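PDB 5X5H: cystathionine beta-lyases/cystathionine gamma-synthases, which probably catalyses the pyridoxal-phosphate-dependent condensation of O-succinyl-L-homoserine with L-cysteine to L,L-cystathionine and succinate, a step of methionine biosynthesis. Local coordinates for residues I88-I93 and T144-V149; G97-L102 and A139-T144; E270-R275 and Q381-L386. All coordinates share one frame; numbering follows the deposited sequence.

Contact 1 (I88-I93 and T144-V149); sequences ILFRII and TKLIWV
F90 and W148 form a T-shaped aromatic pair: the edge of the phenylalanine is directed at one face of the indole, with ring planes at 74° and centroids 5.2 Å apart. F90 CE1 makes the touch, 3.7 Å from W148 CE3, offset toward the rim of the six-membered ring. F118 on helix 108-118 is a second edge-to-face partner of F90, whose ring thus lies between F118 and W148 on the strand.

The pair sits in the PLP-binding domain of the aminotransferase-like fold, where helix 82-93 packs on strand 144-150 of the central mixed sheet. The short segments run nearly antiparallel, at 154°, with axes 9.1 Å apart.

Apolar contacts complete the interface. L146 CD2 lies 3.8 Å from F90 CD1, the two side chains crossing at about a right angle, and L89 CD2 reaches W148 CZ3 at 4.1 Å. A flat F90 can offer its edge to a flat indole, while the branched L146 and I93 pack crosswise. I93 CG2 approaches the backbone atom K145 O at 3.4 Å. K145 CB lies against I93 CG2; its chain then bends at chi2 and chi4, and the amine leads away to a salt bridge with D98.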
loop_
_atom_site.group_PDB
_atom_site.type_symbol
_atom_site.label_atom_id
_atom_site.label_comp_id
_atom_site.label_asym_id
_atom_site.label_seq_id
_atom_site.Cartn_x
_atom_site.Cartn_y
_atom_site.Cartn_z
ATOM N N ILE A 88 21.258 -16.306 3.550
ATOM C CA ILE A 88 22.265 -15.324 3.996
ATOM C C ILE A 88 22.982 -15.832 5.212
ATOM O O ILE A 88 24.242 -15.738 5.255
ATOM C CB ILE A 88 21.597 -13.961 4.317
ATOM C CG1 ILE A 88 21.055 -13.277 3.058
ATOM C CG2 ILE A 88 22.612 -13.037 4.993
ATOM C CD1 ILE A 88 22.045 -13.022 1.955
ATOM N N LEU A 89 22.300 -16.388 6.217
ATOM C CA LEU A 89 22.993 -16.847 7.401
ATOM C C LEU A 89 23.919 -17.987 7.030
ATOM O O LEU A 89 25.098 -18.053 7.480
ATOM C CB LEU A 89 21.972 -17.229 8.512
ATOM C CG LEU A 89 22.204 -17.247 9.969
ATOM C CD1 LEU A 89 23.090 -16.149 10.465
ATOM C CD2 LEU A 89 20.836 -17.472 10.579
ATOM N N PHE A 90 23.538 -18.893 6.152
ATOM C CA PHE A 90 24.352 -19.975 5.676
ATOM C C PHE A 90 25.644 -19.400 5.054
ATOM O O PHE A 90 26.769 -19.927 5.225
ATOM C CB PHE A 90 23.716 -20.918 4.652
ATOM C CG PHE A 90 22.695 -21.890 5.164
ATOM C CD1 PHE A 90 22.382 -22.086 6.487
ATOM C CD2 PHE A 90 21.965 -22.566 4.239
ATOM C CE1 PHE A 90 21.373 -23.020 6.882
ATOM C CE2 PHE A 90 20.994 -23.488 4.625
ATOM C CZ PHE A 90 20.752 -23.699 5.923
ATOM N N ARG A 91 25.520 -18.364 4.210
ATOM C CA ARG A 91 26.643 -17.809 3.474
ATOM C C ARG A 91 27.571 -17.096 4.360
ATOM O O ARG A 91 28.734 -16.952 3.936
ATOM C CB ARG A 91 26.095 -16.950 2.295
ATOM C CG ARG A 91 25.458 -17.863 1.277
ATOM C CD ARG A 91 24.554 -17.018 0.400
ATOM N NE ARG A 91 25.355 -16.466 -0.651
ATOM C CZ ARG A 91 24.905 -15.681 -1.617
ATOM N NH1 ARG A 91 23.642 -15.354 -1.643
ATOM N NH2 ARG A 91 25.709 -15.401 -2.615
ATOM N N ILE A 92 27.135 -16.575 5.468
ATOM C CA ILE A 92 28.012 -15.920 6.447
ATOM C C ILE A 92 28.810 -16.988 7.234
ATOM O O ILE A 92 30.014 -16.900 7.415
ATOM C CB ILE A 92 27.215 -15.058 7.396
ATOM C CG1 ILE A 92 26.705 -13.849 6.611
ATOM C CG2 ILE A 92 28.040 -14.605 8.599
ATOM C CD1 ILE A 92 25.639 -13.106 7.343
ATOM N N ILE A 93 28.117 -18.028 7.689
ATOM C CA ILE A 93 28.693 -18.977 8.637
ATOM C C ILE A 93 29.522 -20.008 7.892
ATOM O O ILE A 93 30.525 -20.484 8.507
ATOM C CB ILE A 93 27.585 -19.600 9.461
ATOM C CG1 ILE A 93 26.987 -18.556 10.385
ATOM C CG2 ILE A 93 28.136 -20.752 10.377
ATOM C CD1 ILE A 93 25.793 -18.956 11.173
ATOM N N THR A 144 32.862 -28.671 11.433
ATOM C CA THR A 144 31.423 -28.287 11.694
ATOM C C THR A 144 31.451 -26.856 12.070
ATOM O O THR A 144 31.996 -26.491 13.082
ATOM C CB THR A 144 30.824 -29.118 12.779
ATOM O OG1 THR A 144 30.878 -30.515 12.345
ATOM C CG2 THR A 144 29.288 -28.735 12.952
ATOM N N LYS A 145 30.706 -26.020 11.295
ATOM C CA LYS A 145 30.529 -24.589 11.626
ATOM C C LYS A 145 29.144 -24.216 12.056
ATOM O O LYS A 145 28.935 -23.176 12.653
ATOM C CB LYS A 145 30.924 -23.757 10.386
ATOM C CG LYS A 145 32.339 -23.945 9.925
ATOM C CD LYS A 145 33.315 -23.464 10.986
ATOM C CE LYS A 145 34.662 -23.207 10.339
ATOM N NZ LYS A 145 35.186 -24.493 10.108
ATOM N N LEU A 146 28.184 -25.130 11.898
ATOM C CA LEU A 146 26.763 -24.792 12.113
ATOM C C LEU A 146 26.027 -26.013 12.600
ATOM O O LEU A 146 26.084 -27.077 11.944
ATOM C CB LEU A 146 26.204 -24.309 10.772
ATOM C CG LEU A 146 24.750 -23.825 10.807
ATOM C CD1 LEU A 146 24.449 -22.760 11.825
ATOM C CD2 LEU A 146 24.427 -23.356 9.363
ATOM N N ILE A 147 25.285 -25.832 13.646
ATOM C CA ILE A 147 24.219 -26.799 14.072
ATOM C C ILE A 147 22.882 -26.040 13.888
ATOM O O ILE A 147 22.712 -24.955 14.498
ATOM C CB ILE A 147 24.405 -27.226 15.517
ATOM C CG1 ILE A 147 25.843 -27.803 15.718
ATOM C CG2 ILE A 147 23.330 -28.249 15.956
ATOM C CD1 ILE A 147 26.127 -28.117 17.160
ATOM N N TRP A 148 22.015 -26.568 13.054
ATOM C CA TRP A 148 20.745 -25.953 12.695
ATOM C C TRP A 148 19.609 -26.664 13.404
ATOM O O TRP A 148 19.407 -27.884 13.150
ATOM C CB TRP A 148 20.549 -26.016 11.192
ATOM C CG TRP A 148 19.361 -25.196 10.772
ATOM C CD1 TRP A 148 18.073 -25.601 10.604
ATOM C CD2 TRP A 148 19.415 -23.800 10.481
ATOM N NE1 TRP A 148 17.302 -24.527 10.177
ATOM C CE2 TRP A 148 18.112 -23.418 10.152
ATOM C CE3 TRP A 148 20.459 -22.857 10.431
ATOM C CZ2 TRP A 148 17.821 -22.108 9.733
ATOM C CZ3 TRP A 148 20.148 -21.510 10.038
ATOM C CH2 TRP A 148 18.834 -21.195 9.680
ATOM N N VAL A 149 18.930 -25.981 14.295
ATOM C CA VAL A 149 17.884 -26.593 15.093
ATOM C C VAL A 149 16.546 -25.903 14.784
ATOM O O VAL A 149 16.508 -24.642 14.852
ATOM C CB VAL A 149 18.223 -26.518 16.588
ATOM C CG1 VAL A 149 17.015 -26.796 17.475
ATOM C CG2 VAL A 149 19.385 -27.541 16.885
#

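Contact 2 (G97-L102 and A139-T144); sequences GDHIVL and AIKDNT
H99 and T144 pair as a parallel beta bridge where two neighbouring strands of the central sheet begin, and their side chains lie side by side, pointing the same way. The imidazole ND1 and T144 OG1 are hydrogen-bonded at 2.8 Å, either being able to donate. Threonine suits the place because that hydroxyl also accepts from K141 N at 2.8 Å, tying the type I turn K141-T144 to the histidine. Histidine has a second ring nitrogen to use: NE2 bonds to T126 OG1 on strand 124-128.

Across the imidazole runs K141, at about a right angle: its CE lies 3.5 Å from the ring centroid, almost on the ring normal, in a CH-pi contact. Lysine suits this place because its aliphatic chain can cover a ring while the amine continues to a salt bridge with E124. V101 sets its CG2 3.9 Å from T144 CG2 and also meets A139 CB.

H99 N donates to N143 O at 3.0 Å. N143 CG sits between its own N and carbonyl carbon (chi1 67°); the amide ND2, which also bonds to E124, donates to G97 O at 2.8 Å, nearly straight at 174°, with that oxygen in the amide plane.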
loop_
_atom_site.group_PDB
_atom_site.type_symbol
_atom_site.label_atom_id
_atom_site.label_comp_id
_atom_site.label_asym_id
_atom_site.label_seq_id
_atom_site.Cartn_x
_atom_site.Cartn_y
_atom_site.Cartn_z
ATOM N N GLY A 97 34.040 -26.533 2.066
ATOM C CA GLY A 97 34.782 -27.350 3.010
ATOM C C GLY A 97 34.217 -27.428 4.409
ATOM O O GLY A 97 34.755 -28.154 5.278
ATOM N N ASP A 98 33.237 -26.605 4.793
ATOM C CA ASP A 98 32.651 -26.619 6.092
ATOM C C ASP A 98 31.439 -27.612 6.121
ATOM O O ASP A 98 31.025 -28.088 5.116
ATOM C CB ASP A 98 32.113 -25.201 6.388
ATOM C CG ASP A 98 33.189 -24.203 6.694
ATOM O OD1 ASP A 98 34.329 -24.594 7.013
ATOM O OD2 ASP A 98 32.895 -22.956 6.616
ATOM N N HIS A 99 31.014 -27.916 7.297
ATOM C CA HIS A 99 29.957 -28.866 7.581
ATOM C C HIS A 99 28.888 -28.340 8.459
ATOM O O HIS A 99 29.109 -27.542 9.365
ATOM C CB HIS A 99 30.688 -30.116 8.233
ATOM C CG HIS A 99 29.813 -31.215 8.699
ATOM N ND1 HIS A 99 29.561 -31.406 10.023
ATOM C CD2 HIS A 99 29.256 -32.254 8.018
ATOM C CE1 HIS A 99 28.800 -32.482 10.143
ATOM N NE2 HIS A 99 28.622 -33.024 8.969
ATOM N N ILE A 100 27.679 -28.778 8.185
ATOM C CA ILE A 100 26.467 -28.517 8.975
ATOM C C ILE A 100 25.876 -29.789 9.644
ATOM O O ILE A 100 25.775 -30.834 8.901
ATOM C CB ILE A 100 25.329 -28.019 8.067
ATOM C CG1 ILE A 100 25.735 -26.974 7.147
ATOM C CG2 ILE A 100 24.111 -27.594 8.938
ATOM C CD1 ILE A 100 24.695 -26.716 6.081
ATOM N N VAL A 101 25.459 -29.711 10.859
ATOM C CA VAL A 101 24.631 -30.723 11.515
ATOM C C VAL A 101 23.187 -30.190 11.443
ATOM O O VAL A 101 22.924 -29.046 11.920
ATOM C CB VAL A 101 25.058 -30.990 12.933
ATOM C CG1 VAL A 101 24.135 -32.012 13.600
ATOM C CG2 VAL A 101 26.511 -31.498 12.958
ATOM N N LEU A 102 22.266 -30.966 10.871
ATOM C CA LEU A 102 20.863 -30.651 10.671
ATOM C C LEU A 102 20.008 -31.715 11.287
ATOM O O LEU A 102 20.407 -32.863 11.399
ATOM C CB LEU A 102 20.582 -30.661 9.107
ATOM C CG LEU A 102 19.207 -30.510 8.488
ATOM C CD1 LEU A 102 18.893 -29.000 8.648
ATOM C CD2 LEU A 102 19.032 -30.936 7.043
ATOM N N ALA A 139 27.978 -36.137 15.869
ATOM C CA ALA A 139 28.055 -35.704 14.548
ATOM C C ALA A 139 28.943 -34.454 14.285
ATOM O O ALA A 139 29.192 -34.169 13.108
ATOM C CB ALA A 139 26.657 -35.398 14.071
ATOM N N ILE A 140 29.300 -33.795 15.354
ATOM C CA ILE A 140 30.187 -32.598 15.280
ATOM C C ILE A 140 31.605 -33.047 14.905
ATOM O O ILE A 140 32.113 -33.998 15.595
ATOM C CB ILE A 140 30.203 -31.843 16.572
ATOM C CG1 ILE A 140 28.789 -31.322 16.966
ATOM C CG2 ILE A 140 31.234 -30.701 16.545
ATOM C CD1 ILE A 140 28.676 -30.730 18.318
ATOM N N LYS A 141 32.129 -32.505 13.822
ATOM C CA LYS A 141 33.495 -32.750 13.310
ATOM C C LYS A 141 34.317 -31.450 13.420
ATOM O O LYS A 141 33.813 -30.405 13.820
ATOM C CB LYS A 141 33.409 -33.177 11.849
ATOM C CG LYS A 141 32.451 -34.331 11.547
ATOM C CD LYS A 141 32.630 -34.852 10.177
ATOM C CE LYS A 141 32.237 -33.850 9.121
ATOM N NZ LYS A 141 32.509 -34.291 7.756
ATOM N N ASP A 142 35.587 -31.547 13.091
ATOM C CA ASP A 142 36.465 -30.406 13.240
ATOM C C ASP A 142 36.096 -29.285 12.280
ATOM O O ASP A 142 36.262 -28.132 12.656
ATOM C CB ASP A 142 37.859 -30.891 12.907
ATOM C CG ASP A 142 38.507 -31.630 14.067
ATOM O OD1 ASP A 142 37.995 -31.649 15.202
ATOM O OD2 ASP A 142 39.580 -32.195 13.824
ATOM N N ASN A 143 35.463 -29.641 11.195
ATOM C CA ASN A 143 34.987 -28.675 10.197
ATOM C C ASN A 143 33.508 -28.211 10.389
ATOM O O ASN A 143 33.022 -27.483 9.535
ATOM C CB ASN A 143 35.268 -29.040 8.788
ATOM C CG ASN A 143 34.545 -30.251 8.273
ATOM O OD1 ASN A 143 34.271 -31.170 9.135
ATOM N ND2 ASN A 143 34.206 -30.345 6.974
ATOM N N THR A 144 32.862 -28.671 11.433
ATOM C CA THR A 144 31.423 -28.287 11.694
ATOM C C THR A 144 31.451 -26.856 12.070
ATOM O O THR A 144 31.996 -26.491 13.082
ATOM C CB THR A 144 30.824 -29.118 12.779
ATOM O OG1 THR A 144 30.878 -30.515 12.345
ATOM C CG2 THR A 144 29.288 -28.735 12.952
#

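Contact 3 (E270-R275 and Q381-L386); sequences EFLDSR and QALNNL
The ends of two helices, 254-273 and 372-384, meet in the part of the chain built round the second, five-stranded sheet, and R275, just beyond the first helix, bridges them. Its NH2 donates to N384 OD1 at 2.8 Å, nearly straight at 172°. The acceptor lies close to the guanidinium plane, and the guanidinium and amide planes are 35° apart. One water, also at the guanidinium edge, accepts from R275 NH1 at 3.0 Å and from N384 ND2 at 2.9 Å, so both polar atoms of the amide are used. Asparagine suits the site because it offers an acceptor and a donor together.

Beneath this polar layer, L383 fills the gap between the helices. Its CD1 lies over one face of the guanidinium, 3.7 Å from R275 NE, and also meets F271 CE2 at 4.0 Å and L272 CD2 at 4.3 Å. R275 CG lies over one face of the F271 ring, offset toward its rim; beyond it the arginine bends at chi2 and chi3 on its way to helix 372-384. S274 OG and N both donate to F271 O.

R275 NH2 also forms a salt bridge with E277. N384, the water and E277 together would restrict how the guanidinium can turn, with E277 probably balancing its charge.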
loop_
_atom_site.group_PDB
_atom_site.type_symbol
_atom_site.label_atom_id
_atom_site.label_comp_id
_atom_site.label_asym_id
_atom_site.label_seq_id
_atom_site.Cartn_x
_atom_site.Cartn_y
_atom_site.Cartn_z
ATOM N N GLU A 270 -6.705 -31.920 22.625
ATOM C CA GLU A 270 -7.388 -32.797 23.627
ATOM C C GLU A 270 -8.506 -33.444 22.889
ATOM O O GLU A 270 -8.719 -34.712 23.034
ATOM C CB GLU A 270 -7.902 -31.908 24.783
ATOM C CG GLU A 270 -8.808 -32.559 25.807
ATOM C CD GLU A 270 -9.217 -31.520 26.871
ATOM O OE1 GLU A 270 -10.113 -30.680 26.578
ATOM O OE2 GLU A 270 -8.552 -31.490 27.946
ATOM N N PHE A 271 -9.321 -32.783 22.085
ATOM C CA PHE A 271 -10.452 -33.428 21.411
ATOM C C PHE A 271 -9.919 -34.514 20.452
ATOM O O PHE A 271 -10.444 -35.651 20.416
ATOM C CB PHE A 271 -11.258 -32.407 20.590
ATOM C CG PHE A 271 -12.295 -33.014 19.787
ATOM C CD1 PHE A 271 -13.391 -33.571 20.423
ATOM C CD2 PHE A 271 -12.282 -33.011 18.474
ATOM C CE1 PHE A 271 -14.397 -34.192 19.663
ATOM C CE2 PHE A 271 -13.258 -33.641 17.679
ATOM C CZ PHE A 271 -14.342 -34.228 18.304
ATOM N N LEU A 272 -8.885 -34.290 19.677
ATOM C CA LEU A 272 -8.343 -35.253 18.741
ATOM C C LEU A 272 -7.859 -36.457 19.476
ATOM O O LEU A 272 -8.012 -37.583 18.934
ATOM C CB LEU A 272 -7.229 -34.659 17.819
ATOM C CG LEU A 272 -7.692 -33.634 16.834
ATOM C CD1 LEU A 272 -6.469 -32.779 16.429
ATOM C CD2 LEU A 272 -8.407 -34.269 15.632
ATOM N N ASP A 273 -7.295 -36.274 20.641
ATOM C CA ASP A 273 -6.708 -37.384 21.443
ATOM C C ASP A 273 -7.807 -38.295 21.968
ATOM O O ASP A 273 -7.460 -39.424 22.377
ATOM C CB ASP A 273 -5.818 -36.913 22.559
ATOM C CG ASP A 273 -4.497 -37.681 22.602
ATOM O OD1 ASP A 273 -4.143 -38.417 21.652
ATOM O OD2 ASP A 273 -3.763 -37.477 23.555
ATOM N N SER A 274 -9.056 -37.910 21.845
ATOM C CA SER A 274 -10.177 -38.776 22.332
ATOM C C SER A 274 -10.786 -39.536 21.207
ATOM O O SER A 274 -11.774 -40.325 21.431
ATOM C CB SER A 274 -11.226 -37.869 22.971
ATOM O OG SER A 274 -12.003 -37.167 21.942
ATOM N N ARG A 275 -10.339 -39.404 19.972
ATOM C CA ARG A 275 -11.046 -39.960 18.822
ATOM C C ARG A 275 -10.319 -41.170 18.246
ATOM O O ARG A 275 -9.130 -41.148 18.007
ATOM C CB ARG A 275 -11.175 -38.858 17.764
ATOM C CG ARG A 275 -12.145 -37.756 18.199
ATOM C CD ARG A 275 -13.573 -38.174 18.234
ATOM N NE ARG A 275 -14.067 -38.557 16.937
ATOM C CZ ARG A 275 -15.270 -38.288 16.414
ATOM N NH1 ARG A 275 -16.173 -37.563 17.038
ATOM N NH2 ARG A 275 -15.547 -38.797 15.253
ATOM N N GLN A 381 -17.154 -32.720 12.593
ATOM C CA GLN A 381 -17.861 -33.084 11.376
ATOM C C GLN A 381 -16.939 -33.674 10.329
ATOM O O GLN A 381 -17.272 -34.668 9.625
ATOM C CB GLN A 381 -18.771 -31.971 10.864
ATOM C CG GLN A 381 -17.978 -30.777 10.251
ATOM C CD GLN A 381 -17.552 -30.980 8.863
ATOM O OE1 GLN A 381 -18.200 -31.738 8.107
ATOM N NE2 GLN A 381 -16.454 -30.321 8.425
ATOM N N ALA A 382 -15.698 -33.194 10.263
ATOM C CA ALA A 382 -14.777 -33.725 9.292
ATOM C C ALA A 382 -14.367 -35.134 9.656
ATOM O O ALA A 382 -14.302 -36.024 8.763
ATOM C CB ALA A 382 -13.536 -32.844 9.190
ATOM N N LEU A 383 -14.167 -35.444 10.934
ATOM C CA LEU A 383 -13.802 -36.753 11.438
ATOM C C LEU A 383 -15.018 -37.654 11.101
ATOM O O LEU A 383 -14.794 -38.793 10.745
ATOM C CB LEU A 383 -13.502 -36.846 12.892
ATOM C CG LEU A 383 -12.196 -36.143 13.318
ATOM C CD1 LEU A 383 -12.156 -36.153 14.832
ATOM C CD2 LEU A 383 -10.964 -36.744 12.716
ATOM N N ASN A 384 -16.234 -37.163 11.295
ATOM C CA ASN A 384 -17.433 -38.013 11.030
ATOM C C ASN A 384 -17.622 -38.307 9.555
ATOM O O ASN A 384 -18.215 -39.385 9.252
ATOM C CB ASN A 384 -18.676 -37.436 11.680
ATOM C CG ASN A 384 -18.687 -37.529 13.211
ATOM O OD1 ASN A 384 -17.935 -38.271 13.830
ATOM N ND2 ASN A 384 -19.435 -36.668 13.856
ATOM N N ASN A 385 -17.055 -37.520 8.656
ATOM C CA ASN A 385 -17.052 -37.699 7.178
ATOM C C ASN A 385 -16.101 -38.786 6.715
ATOM O O ASN A 385 -16.040 -39.107 5.496
ATOM C CB ASN A 385 -16.779 -36.414 6.378
ATOM C CG ASN A 385 -17.446 -36.394 4.982
ATOM O OD1 ASN A 385 -18.534 -36.927 4.793
ATOM N ND2 ASN A 385 -16.795 -35.755 4.014
ATOM N N LEU A 386 -15.380 -39.411 7.637
ATOM C CA LEU A 386 -14.420 -40.428 7.258
ATOM C C LEU A 386 -15.108 -41.834 7.235
ATOM O O LEU A 386 -14.559 -42.768 6.655
ATOM C CB LEU A 386 -13.207 -40.464 8.220
ATOM C CG LEU A 386 -12.281 -39.195 8.344
ATOM C CD1 LEU A 386 -11.016 -39.366 9.153
ATOM C CD2 LEU A 386 -11.860 -38.619 7.028
HETATM O O HOH W 1 -19.102 -37.009 16.748
#

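Overall arrangement
Contacts 1 and 2 belong to one sheet and share T144: strand 144-150 receives helix 82-93 in contact 1 and lies beside strand 99-103 in contact 2. Their centres are 10 Å apart, and probable backbone hydrogen bonds tie them, W148 N to V101 O and L146 O to V101 N, each 2.9 Å. In sequence, contact 2 is nested inside the loop that contact 1 closes. Of the three, contact 1 lies near the cofactor pocket, the W148 side chain being about 7 Å from a bound PLP, whereas contacts 2 and 3 lie away from the annotated sites. Contact 3 joins helices beside the other sheet, its centre 41 Å from that of contact 1 and 44 Å from that of contact 2.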